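Local atomic coordinates of beta-lactamase II (Erythrobacter litoralis, PDB entry 6V72), a protein that probably hydrolyses beta-lactam antibiotics to substituted beta-amino acids as a zinc-dependent class B metallo-beta-lactamase. Residues F22-F27 with Q76-W80. Numbering follows the deposited sequence. Where two conformers were deposited one is given.
Sequences FGEVSF and QIVAW
Phe27 lies flat against the indole of Trp80: in the conformer described, its ring and the six-membered ring of the indole have centroids 3.7 Å apart and planes inclined by only 13°, which defines a face-to-face stack. The nearest atoms of the pair are Phe27 CE2 and Trp80 CD2, at 3.4 Å. Trp80 CE3 lies over the centre of this face of the Phe27 ring, and Val25 CG1 lies over the opposite face, toward the rim. Phe22 meets the pyrrole end of Trp80 differently. Trp80 CD1 sits over one face of the phenyl ring, 3.4 Å from Phe22 CG and displaced toward the rim, while the planes stand 52° apart, too steep for a stack. With its CG anti to the backbone N (chi1 -175°), Phe22 also brings its ring edge to the helix backbone, CE2 lying 3.3 Å from Gln76 O, a carbonyl already accepting the helical hydrogen bond from Trp80 N.

Phe22 to Val25 form a type II' beta turn joining strands 20-22 and 25-29, a hairpin at the margin of the larger sheet of the metallo-beta-lactamase fold; helix 71-84 packs against it. The polar link is made at the turn. Gln76, extended beyond CG, carries OE1 to Glu24 N (2.9 Å), a fairly straight bond whose donor is tilted somewhat out of the carbonyl plane. Next to this bond, Val25 CG2 touches Ile77 CG1 at 4.1 Å, and both side chains reach His37 of strand 34-41. Farther out, Trp35 meets Trp80 edge-to-face, and Glu24 OE2 is hydrogen-bonded to Gln73 NE2; Glu24 lies close to Glu72 and Gln76 to Glu75, the two residues of a bound calcium site.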
loop_
_atom_site.group_PDB
_atom_site.type_symbol
_atom_site.label_atom_id
_atom_site.label_comp_id
_atom_site.label_asym_id
_atom_site.label_seq_id
_atom_site.Cartn_x
_atom_site.Cartn_y
_atom_site.Cartn_z
ATOM N N PHE A 22 -11.099 6.820 -27.920
ATOM C CA PHE A 22 -10.431 6.343 -29.129
ATOM C C PHE A 22 -9.897 4.958 -28.805
ATOM O O PHE A 22 -8.947 4.836 -28.030
ATOM C CB PHE A 22 -9.302 7.285 -29.549
ATOM C CG PHE A 22 -8.646 6.923 -30.851
ATOM C CD1 PHE A 22 -9.316 7.085 -32.045
ATOM C CD2 PHE A 22 -7.351 6.447 -30.882
ATOM C CE1 PHE A 22 -8.703 6.765 -33.254
ATOM C CE2 PHE A 22 -6.737 6.127 -32.080
ATOM C CZ PHE A 22 -7.415 6.290 -33.274
ATOM N N GLY A 23 -10.506 3.922 -29.375
ATOM C CA GLY A 23 -10.196 2.568 -28.936
ATOM C C GLY A 23 -10.416 2.421 -27.436
ATOM O O GLY A 23 -11.476 2.778 -26.899
ATOM N N GLU A 24 -9.401 1.906 -26.745
ATOM C CA GLU A 24 -9.437 1.747 -25.293
ATOM C C GLU A 24 -8.975 2.991 -24.542
ATOM O O GLU A 24 -8.874 2.950 -23.309
ATOM C CB GLU A 24 -8.558 0.566 -24.862
ATOM C CG GLU A 24 -8.959 -0.798 -25.401
ATOM C CD GLU A 24 -7.808 -1.800 -25.302
ATOM O OE1 GLU A 24 -7.369 -2.314 -26.355
ATOM O OE2 GLU A 24 -7.321 -2.057 -24.176
ATOM N N VAL A 25 -8.646 4.075 -25.237
ATOM C CA VAL A 25 -8.069 5.252 -24.589
ATOM C C VAL A 25 -9.151 6.295 -24.382
ATOM O O VAL A 25 -9.963 6.560 -25.278
ATOM C CB VAL A 25 -6.915 5.846 -25.413
ATOM C CG1 VAL A 25 -6.226 6.989 -24.624
ATOM C CG2 VAL A 25 -5.938 4.764 -25.801
ATOM N N SER A 26 -9.163 6.890 -23.200
ATOM C CA SER A 26 -10.025 8.029 -22.906
ATOM C C SER A 26 -9.172 9.293 -22.921
ATOM O O SER A 26 -8.182 9.380 -22.188
ATOM C CB SER A 26 -10.686 7.855 -21.539
ATOM O OG SER A 26 -11.602 6.772 -21.554
ATOM N N PHE A 27 -9.549 10.272 -23.730
ATOM C CA PHE A 27 -8.809 11.527 -23.808
ATOM C C PHE A 27 -9.614 12.655 -23.183
ATOM O O PHE A 27 -10.820 12.780 -23.425
ATOM C CB PHE A 27 -8.480 11.893 -25.257
ATOM C CG PHE A 27 -7.396 11.058 -25.865
ATOM C CD1 PHE A 27 -6.056 11.289 -25.555
ATOM C CD2 PHE A 27 -7.713 10.049 -26.766
ATOM C CE1 PHE A 27 -5.055 10.514 -26.126
ATOM C CE2 PHE A 27 -6.724 9.282 -27.339
ATOM C CZ PHE A 27 -5.389 9.519 -27.028
ATOM N N GLN A 76 -2.487 3.039 -29.683
ATOM C CA GLN A 76 -3.657 3.865 -29.964
ATOM C C GLN A 76 -3.393 5.332 -29.666
ATOM O O GLN A 76 -3.873 6.203 -30.395
ATOM C CB GLN A 76 -4.870 3.351 -29.191
ATOM C CG GLN A 76 -5.331 2.016 -29.754
ATOM C CD GLN A 76 -6.524 1.416 -29.047
ATOM O OE1 GLN A 76 -6.792 1.711 -27.887
ATOM N NE2 GLN A 76 -7.254 0.545 -29.761
ATOM N N ILE A 77 -2.625 5.639 -28.607
ATOM C CA ILE A 77 -2.274 7.035 -28.349
ATOM C C ILE A 77 -1.468 7.598 -29.507
ATOM O O ILE A 77 -1.719 8.712 -29.982
ATOM C CB ILE A 77 -1.504 7.171 -27.021
ATOM C CG1 ILE A 77 -2.344 6.693 -25.850
ATOM C CG2 ILE A 77 -1.111 8.621 -26.784
ATOM C CD1 ILE A 77 -1.523 6.523 -24.560
ATOM N N VAL A 78 -0.483 6.826 -29.983
ATOM C CA VAL A 78 0.349 7.271 -31.094
ATOM C C VAL A 78 -0.506 7.497 -32.335
ATOM O O VAL A 78 -0.314 8.469 -33.077
ATOM C CB VAL A 78 1.478 6.244 -31.331
ATOM C CG1 VAL A 78 2.258 6.568 -32.605
ATOM C CG2 VAL A 78 2.431 6.227 -30.115
ATOM N N ALA A 79 -1.471 6.606 -32.571
ATOM C CA ALA A 79 -2.338 6.750 -33.740
ATOM C C ALA A 79 -3.262 7.951 -33.607
ATOM O O ALA A 79 -3.556 8.619 -34.596
ATOM C CB ALA A 79 -3.151 5.472 -33.956
ATOM N N TRP A 80 -3.744 8.239 -32.400
ATOM C CA TRP A 80 -4.587 9.413 -32.226
ATOM C C TRP A 80 -3.818 10.687 -32.557
ATOM O O TRP A 80 -4.344 11.588 -33.223
ATOM C CB TRP A 80 -5.124 9.453 -30.797
ATOM C CG TRP A 80 -6.338 10.325 -30.615
ATOM C CD1 TRP A 80 -7.594 10.112 -31.109
ATOM C CD2 TRP A 80 -6.400 11.545 -29.871
ATOM N NE1 TRP A 80 -8.433 11.127 -30.715
ATOM C CE2 TRP A 80 -7.727 12.018 -29.953
ATOM C CE3 TRP A 80 -5.463 12.278 -29.134
ATOM C CZ2 TRP A 80 -8.141 13.194 -29.331
ATOM C CZ3 TRP A 80 -5.874 13.444 -28.515
ATOM C CH2 TRP A 80 -7.201 13.889 -28.613
#